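Local coordinates for protein Esterase/lipase (Lactobacillus rhamnosus, PDB 4N5H) that probably hydrolyses carboxylic esters and may also transfer acyl groups, as an esterase of the alpha/beta hydrolase fold, at residues V170-V173 and N174-T178; Q225-G229 and L230-P234; E289-E292 and T293-M297. The protein carries 1 engineered substitution. All coordinates share one frame; numbering follows the deposited sequence.

Contact 1. Residues V170-V173 and N174-T178; sequences VSRV and NFNFT
N174 makes the bend that brings V173 and F175 together. Its own side chain points away from V173, on the exposed side. The turn at N174 is narrow: F175 N comes 3.1 Å from V173 O in a weak, bent hydrogen bond (132° at the hydrogen), a one-residue closure close to an inverse gamma turn. V173 O also accepts from the Q159 side-chain amide, so this carbonyl does not depend on the weak bond alone.

F175 carries the apolar part. With CG set between its own N and carbonyl carbon (chi1 60°), the ring folds back under the bend and offers a face to V173. The CG2 methyl sits almost squarely above the ring centre, 4.0 Å from the F175 centroid and 11° off the normal, a CH-pi contact. Beyond this pair the ring goes on to L137, S127 and V140.

N176 leaves on the exposed side. Its OD1 comes to the edge of the R172 guanidinium, in that plane but 4.0 Å from NH2, and the two flat groups are steeply inclined to each other. That is a loose approach of a dipole to a charge between two exposed residues. R172 is held at its backbone instead, where R124 of helix 112-129 donates to R172 O as well as to S171 O.

F177 turns inward again, onto V140 and L142, and T178 joins strand 140-145 through hydrogen bonds to V140. The whole piece is thus the inbound loop of a beta-alpha-beta crossover, running from helix 162-168 into strand 179-183 of the mostly parallel sheet of an alpha/beta hydrolase.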
loop_
_atom_site.group_PDB
_atom_site.type_symbol
_atom_site.label_atom_id
_atom_site.label_comp_id
_atom_site.label_asym_id
_atom_site.label_seq_id
_atom_site.Cartn_x
_atom_site.Cartn_y
_atom_site.Cartn_z
ATOM N N VAL A 170 23.527 34.341 6.653
ATOM C CA VAL A 170 23.185 33.832 5.275
ATOM C C VAL A 170 23.619 34.854 4.263
ATOM O O VAL A 170 23.914 35.936 4.616
ATOM C CB VAL A 170 21.663 33.525 5.128
ATOM C CG1 VAL A 170 21.237 32.498 6.128
ATOM C CG2 VAL A 170 20.779 34.745 5.320
ATOM N N SER A 171 23.810 34.398 3.052
ATOM C CA SER A 171 24.027 35.279 1.896
ATOM C C SER A 171 22.751 35.367 1.114
ATOM O O SER A 171 21.980 34.432 1.065
ATOM C CB SER A 171 25.079 34.616 1.003
ATOM O OG SER A 171 26.292 34.566 1.687
ATOM N N ARG A 172 22.570 36.467 0.431
ATOM C CA ARG A 172 21.423 36.596 -0.478
ATOM C C ARG A 172 21.549 35.504 -1.544
ATOM O O ARG A 172 22.636 35.069 -1.921
ATOM C CB ARG A 172 21.374 37.955 -1.127
ATOM C CG ARG A 172 22.472 38.316 -2.097
ATOM C CD ARG A 172 22.220 39.686 -2.832
ATOM N NE ARG A 172 21.394 39.410 -4.033
ATOM C CZ ARG A 172 20.115 39.749 -4.238
ATOM N NH1 ARG A 172 19.398 40.463 -3.326
ATOM N NH2 ARG A 172 19.540 39.356 -5.375
ATOM N N VAL A 173 20.406 35.116 -2.086
ATOM C CA VAL A 173 20.395 34.221 -3.217
ATOM C C VAL A 173 20.176 35.040 -4.504
ATOM O O VAL A 173 19.685 36.170 -4.469
ATOM C CB VAL A 173 19.386 33.074 -3.098
ATOM C CG1 VAL A 173 19.802 32.208 -1.907
ATOM C CG2 VAL A 173 17.941 33.572 -2.977
ATOM N N ASN A 174 20.543 34.454 -5.626
ATOM C CA ASN A 174 20.566 35.174 -6.913
ATOM C C ASN A 174 19.214 35.073 -7.656
ATOM O O ASN A 174 19.169 34.808 -8.900
ATOM C CB ASN A 174 21.724 34.594 -7.760
ATOM C CG ASN A 174 22.047 35.398 -9.017
ATOM O OD1 ASN A 174 22.561 34.828 -10.024
ATOM N ND2 ASN A 174 21.836 36.692 -8.973
ATOM N N PHE A 175 18.111 35.210 -6.954
ATOM C CA PHE A 175 16.809 35.384 -7.553
ATOM C C PHE A 175 15.983 36.113 -6.542
ATOM O O PHE A 175 16.430 36.276 -5.430
ATOM C CB PHE A 175 16.213 34.060 -8.030
ATOM C CG PHE A 175 15.999 32.999 -6.951
ATOM C CD1 PHE A 175 14.841 32.993 -6.141
ATOM C CD2 PHE A 175 16.953 32.031 -6.713
ATOM C CE1 PHE A 175 14.635 32.018 -5.176
ATOM C CE2 PHE A 175 16.736 30.996 -5.765
ATOM C CZ PHE A 175 15.561 30.987 -5.004
ATOM N N ASN A 176 14.819 36.612 -6.967
ATOM C CA ASN A 176 13.968 37.426 -6.089
ATOM C C ASN A 176 12.644 36.667 -5.965
ATOM O O ASN A 176 12.352 35.811 -6.792
ATOM C CB ASN A 176 13.635 38.768 -6.762
ATOM C CG ASN A 176 14.883 39.602 -7.189
ATOM O OD1 ASN A 176 15.727 39.957 -6.369
ATOM N ND2 ASN A 176 14.963 39.933 -8.516
ATOM N N PHE A 177 11.805 37.074 -5.051
ATOM C CA PHE A 177 10.441 36.549 -4.900
ATOM C C PHE A 177 9.451 37.470 -5.586
ATOM O O PHE A 177 9.442 38.718 -5.308
ATOM C CB PHE A 177 10.082 36.406 -3.430
ATOM C CG PHE A 177 11.108 35.664 -2.639
ATOM C CD1 PHE A 177 11.702 36.222 -1.539
ATOM C CD2 PHE A 177 11.482 34.398 -3.050
ATOM C CE1 PHE A 177 12.693 35.517 -0.827
ATOM C CE2 PHE A 177 12.423 33.690 -2.321
ATOM C CZ PHE A 177 13.058 34.252 -1.239
ATOM N N THR A 178 8.682 36.925 -6.507
ATOM C CA THR A 178 7.632 37.631 -7.200
ATOM C C THR A 178 6.419 37.935 -6.293
ATOM O O THR A 178 5.814 39.017 -6.352
ATOM C CB THR A 178 7.198 36.807 -8.437
ATOM O OG1 THR A 178 8.351 36.525 -9.204
ATOM C CG2 THR A 178 6.184 37.548 -9.293
#

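Contact 2. Residues Q225-G229 and L230-P234; sequences QVVKG and LDLPP
L230 closes the turn and lays its side chain back over it, and its CD1 methyl comes to 3.3 Å from V226 O. CG and CD2 of the same side chain lie against the K228 and G229 backbone, and the same side chain also meets C157 of helix 147-158 and S161. G229 makes this possible: its phi of 93° puts it at the third position of a type II beta turn from V227 to L230, a backbone shape that glycine adopts without a side chain to get in the way. The turn's own bond is weak, L230 N reaching V227 O at 3.4 Å, but a water reinforces it by donating to both V227 O and L230 O, 2.7 Å from each.

In the alpha/beta hydrolase fold this is a helix-to-strand connection, carrying the chain from helix 223-226 towards parallel strand 235-240.

V227 points its beta carbon away from the strand-side residues, yet CG2, anti to the backbone N, reaches L232 CD1 at 3.7 Å, the two side chains crossing at about a right angle. L232 also packs on C157. On the solvent side, K228 curls back so that NZ donates to Q225 O at 2.9 Å.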
loop_
_atom_site.group_PDB
_atom_site.type_symbol
_atom_site.label_atom_id
_atom_site.label_comp_id
_atom_site.label_asym_id
_atom_site.label_seq_id
_atom_site.Cartn_x
_atom_site.Cartn_y
_atom_site.Cartn_z
ATOM N N GLN A 225 9.459 43.021 13.390
ATOM C CA GLN A 225 10.857 43.424 13.686
ATOM C C GLN A 225 11.740 43.362 12.505
ATOM O O GLN A 225 12.733 44.062 12.473
ATOM C CB GLN A 225 11.437 42.573 14.781
ATOM C CG GLN A 225 10.840 42.792 16.112
ATOM C CD GLN A 225 11.059 41.694 17.066
ATOM O OE1 GLN A 225 10.968 40.516 16.780
ATOM N NE2 GLN A 225 11.300 42.097 18.324
ATOM N N VAL A 226 11.471 42.519 11.488
ATOM C CA VAL A 226 12.328 42.475 10.312
ATOM C C VAL A 226 11.840 43.277 9.105
ATOM O O VAL A 226 12.593 43.518 8.193
ATOM C CB VAL A 226 12.605 40.971 9.923
ATOM C CG1 VAL A 226 13.439 40.289 11.002
ATOM C CG2 VAL A 226 11.321 40.204 9.763
ATOM N N VAL A 227 10.600 43.757 9.146
ATOM C CA VAL A 227 9.981 44.448 8.030
ATOM C C VAL A 227 10.513 45.879 7.818
ATOM O O VAL A 227 10.505 46.392 6.687
ATOM C CB VAL A 227 8.423 44.481 8.198
ATOM C CG1 VAL A 227 8.002 45.336 9.390
ATOM C CG2 VAL A 227 7.767 44.983 6.965
ATOM N N LYS A 228 11.027 46.451 8.888
ATOM C CA LYS A 228 11.277 47.935 8.980
ATOM C C LYS A 228 12.269 48.365 7.952
ATOM O O LYS A 228 13.380 47.807 7.873
ATOM C CB LYS A 228 11.798 48.288 10.368
ATOM C CG LYS A 228 10.840 47.901 11.507
ATOM C CD LYS A 228 11.396 48.191 12.908
ATOM C CE LYS A 228 12.868 47.708 13.121
ATOM N NZ LYS A 228 13.148 46.524 14.040
ATOM N N GLY A 229 11.860 49.252 7.054
ATOM C CA GLY A 229 12.792 49.983 6.218
ATOM C C GLY A 229 13.082 49.357 4.885
ATOM O O GLY A 229 13.997 49.755 4.216
ATOM N N LEU A 230 12.351 48.273 4.514
ATOM C CA LEU A 230 12.772 47.502 3.388
ATOM C C LEU A 230 11.805 47.617 2.279
ATOM O O LEU A 230 10.585 47.785 2.531
ATOM C CB LEU A 230 12.846 46.023 3.805
ATOM C CG LEU A 230 13.842 45.662 4.866
ATOM C CD1 LEU A 230 13.729 44.155 5.125
ATOM C CD2 LEU A 230 15.270 46.025 4.469
ATOM N N ASP A 231 12.280 47.496 1.056
ATOM C CA ASP A 231 11.377 47.437 -0.060
ATOM C C ASP A 231 11.176 45.953 -0.360
ATOM O O ASP A 231 12.111 45.218 -0.736
ATOM C CB ASP A 231 11.929 48.135 -1.273
ATOM C CG ASP A 231 11.881 49.656 -1.156
ATOM O OD1 ASP A 231 11.169 50.218 -0.293
ATOM O OD2 ASP A 231 12.572 50.252 -1.978
ATOM N N LEU A 232 9.945 45.542 -0.162
ATOM C CA LEU A 232 9.560 44.099 -0.169
ATOM C C LEU A 232 8.770 43.740 -1.433
ATOM O O LEU A 232 8.072 44.542 -2.026
ATOM C CB LEU A 232 8.773 43.738 1.135
ATOM C CG LEU A 232 9.580 43.824 2.412
ATOM C CD1 LEU A 232 8.687 43.706 3.601
ATOM C CD2 LEU A 232 10.722 42.748 2.555
ATOM N N PRO A 233 8.756 42.425 -1.754
ATOM C CA PRO A 233 7.791 41.997 -2.710
ATOM C C PRO A 233 6.363 42.166 -2.189
ATOM O O PRO A 233 6.123 42.284 -0.962
ATOM C CB PRO A 233 8.127 40.472 -2.878
ATOM C CG PRO A 233 8.909 40.122 -1.720
ATOM C CD PRO A 233 9.488 41.337 -1.104
ATOM N N PRO A 234 5.409 41.964 -3.088
ATOM C CA PRO A 234 4.023 41.878 -2.649
ATOM C C PRO A 234 3.744 40.546 -1.896
ATOM O O PRO A 234 4.458 39.569 -2.124
ATOM C CB PRO A 234 3.213 41.894 -3.917
ATOM C CG PRO A 234 4.206 41.949 -4.994
ATOM C CD PRO A 234 5.566 41.740 -4.505
HETATM O O HOH W 1 9.151 47.730 4.829
#

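Contact 3. Residues E289-E292 and T293-M297; sequences ESIE and TNLEM. With IPA (isopropyl alcohol), chain D.
T293 and E289 are tied twice at one carbonyl. T293 N and T293 OG1 both donate to E289 O, from opposite faces of the carbonyl plane, the hydroxyl at 2.7 Å and the amide at 2.9 Å. The threonine can do this because OG1 stands beside its own backbone N (chi1 -63°), pointing back down the helix. OG1 is used a second time, by the indole NE1 of W268. A valine here would probably leave both E289 O without its second donor and the W268 indole N-H without its acceptor.

I291 and L295 lie side by side and point the same way, one turn apart, with I291 CG2 3.7 Å from L295 CD1; both rest on Y91 of helix 86-94. This is the ordinary i to i+4 spacing of an alpha helix, here the long helix 288-311 that packs beside the central sheet of the alpha/beta hydrolase fold. T293 faces I238 of strand 235-240, whereas E292 looks out to solvent.

E292 and E296, both extended, run out on one side of the helix until E292 OE2 and E296 OE1 are 4.5 Å apart. K266 forms a salt bridge to each, which is likely to offset the repulsion between them. The other oxygen, E292 OE1, accepts a 2.9 Å hydrogen bond from O2 of an isopropyl alcohol, probably picked up from the crystallisation liquor; its O2 also lies 3.7 Å from E289 CG.

E289 bends sharply at chi2 (91°), leading its carboxylate away from T293 towards H275 and to a salt bridge with R133 of the second subunit. N294 N donates to S290 O at 2.8 Å, and its CB and CG lie close beside that oxygen, while its OD1 takes a hydrogen bond from N281 ND2.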
loop_
_atom_site.group_PDB
_atom_site.type_symbol
_atom_site.label_atom_id
_atom_site.label_comp_id
_atom_site.label_asym_id
_atom_site.label_seq_id
_atom_site.Cartn_x
_atom_site.Cartn_y
_atom_site.Cartn_z
ATOM N N GLU A 289 -13.123 24.723 -1.859
ATOM C CA GLU A 289 -12.561 25.980 -1.331
ATOM C C GLU A 289 -11.051 26.048 -1.366
ATOM O O GLU A 289 -10.437 27.100 -1.494
ATOM C CB GLU A 289 -13.021 26.225 0.093
ATOM C CG GLU A 289 -14.540 26.391 0.353
ATOM C CD GLU A 289 -15.224 25.091 0.684
ATOM O OE1 GLU A 289 -14.756 23.977 0.310
ATOM O OE2 GLU A 289 -16.259 25.217 1.367
ATOM N N SER A 290 -10.421 24.889 -1.278
ATOM C CA SER A 290 -8.993 24.767 -1.359
ATOM C C SER A 290 -8.534 25.012 -2.796
ATOM O O SER A 290 -7.594 25.783 -3.046
ATOM C CB SER A 290 -8.547 23.398 -0.892
ATOM O OG SER A 290 -8.907 23.171 0.474
ATOM N N ILE A 291 -9.192 24.362 -3.743
ATOM C CA ILE A 291 -8.923 24.626 -5.145
ATOM C C ILE A 291 -9.113 26.107 -5.456
ATOM O O ILE A 291 -8.233 26.745 -6.094
ATOM C CB ILE A 291 -9.864 23.750 -6.034
ATOM C CG1 ILE A 291 -9.680 22.283 -5.908
ATOM C CG2 ILE A 291 -9.783 24.220 -7.485
ATOM C CD1 ILE A 291 -8.468 21.747 -6.571
ATOM N N GLU A 292 -10.205 26.745 -4.961
ATOM C CA GLU A 292 -10.426 28.137 -5.258
ATOM C C GLU A 292 -9.304 28.990 -4.678
ATOM O O GLU A 292 -8.788 29.869 -5.376
ATOM C CB GLU A 292 -11.785 28.574 -4.686
ATOM C CG GLU A 292 -12.039 30.057 -4.908
ATOM C CD GLU A 292 -13.357 30.522 -4.302
ATOM O OE1 GLU A 292 -14.363 29.774 -4.413
ATOM O OE2 GLU A 292 -13.394 31.623 -3.763
ATOM N N THR A 293 -8.923 28.704 -3.435
ATOM C CA THR A 293 -7.858 29.456 -2.733
ATOM C C THR A 293 -6.498 29.316 -3.457
ATOM O O THR A 293 -5.814 30.284 -3.695
ATOM C CB THR A 293 -7.794 28.977 -1.292
ATOM O OG1 THR A 293 -9.040 29.272 -0.653
ATOM C CG2 THR A 293 -6.687 29.641 -0.567
ATOM N N ASN A 294 -6.139 28.073 -3.759
ATOM C CA ASN A 294 -4.879 27.777 -4.328
ATOM C C ASN A 294 -4.733 28.313 -5.747
ATOM O O ASN A 294 -3.667 28.825 -6.141
ATOM C CB ASN A 294 -4.565 26.292 -4.168
ATOM C CG ASN A 294 -4.409 25.890 -2.681
ATOM O OD1 ASN A 294 -4.025 26.694 -1.848
ATOM N ND2 ASN A 294 -4.675 24.615 -2.409
ATOM N N LEU A 295 -5.805 28.147 -6.539
ATOM C CA LEU A 295 -5.808 28.774 -7.903
ATOM C C LEU A 295 -5.784 30.278 -7.777
ATOM O O LEU A 295 -5.088 30.939 -8.615
ATOM C CB LEU A 295 -7.006 28.368 -8.683
ATOM C CG LEU A 295 -7.057 26.916 -9.143
ATOM C CD1 LEU A 295 -8.306 26.586 -9.934
ATOM C CD2 LEU A 295 -5.832 26.537 -10.017
ATOM N N GLU A 296 -6.472 30.879 -6.794
ATOM C CA GLU A 296 -6.429 32.320 -6.673
ATOM C C GLU A 296 -5.016 32.817 -6.381
ATOM O O GLU A 296 -4.525 33.817 -6.924
ATOM C CB GLU A 296 -7.424 32.803 -5.652
ATOM C CG GLU A 296 -7.498 34.309 -5.587
ATOM C CD GLU A 296 -8.823 34.798 -4.939
ATOM O OE1 GLU A 296 -9.862 34.095 -5.052
ATOM O OE2 GLU A 296 -8.757 35.882 -4.288
ATOM N N MET A 297 -4.317 32.100 -5.528
ATOM C CA MET A 297 -2.875 32.321 -5.295
ATOM C C MET A 297 -2.043 32.230 -6.562
ATOM O O MET A 297 -1.212 33.141 -6.838
ATOM C CB MET A 297 -2.385 31.396 -4.214
ATOM C CG MET A 297 -0.899 31.535 -3.918
ATOM S SD MET A 297 -0.254 30.305 -2.762
ATOM C CE MET A 297 -0.269 28.789 -3.801
HETATM C C1 IPA D . -17.021 28.928 -2.368
HETATM C C2 IPA D . -16.734 27.517 -2.891
HETATM C C3 IPA D . -17.535 27.238 -4.160
HETATM O O2 IPA D . -15.321 27.378 -3.136
#

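Along the chain the three contacts come in series. Contacts 1 and 2 are neighbours, centres 14 Å apart: each is a loop leading into a parallel strand, 179-183 and 235-240, and since those strands pair, the loops touch just before them, with F177 O 3.3 Å from P233 CB. Contact 3 lies on helix 288-311, its centre 26 Å from either of the others and its nearest atoms about 9 and 10 Å away. The helix still links them: further along it F301 and L304 meet T178, while M297 packs on M236 of strand 235-240. Contacts 1 and 2 mark the strands' starting ends; alpha/beta hydrolases carry their catalytic residues at the other ends.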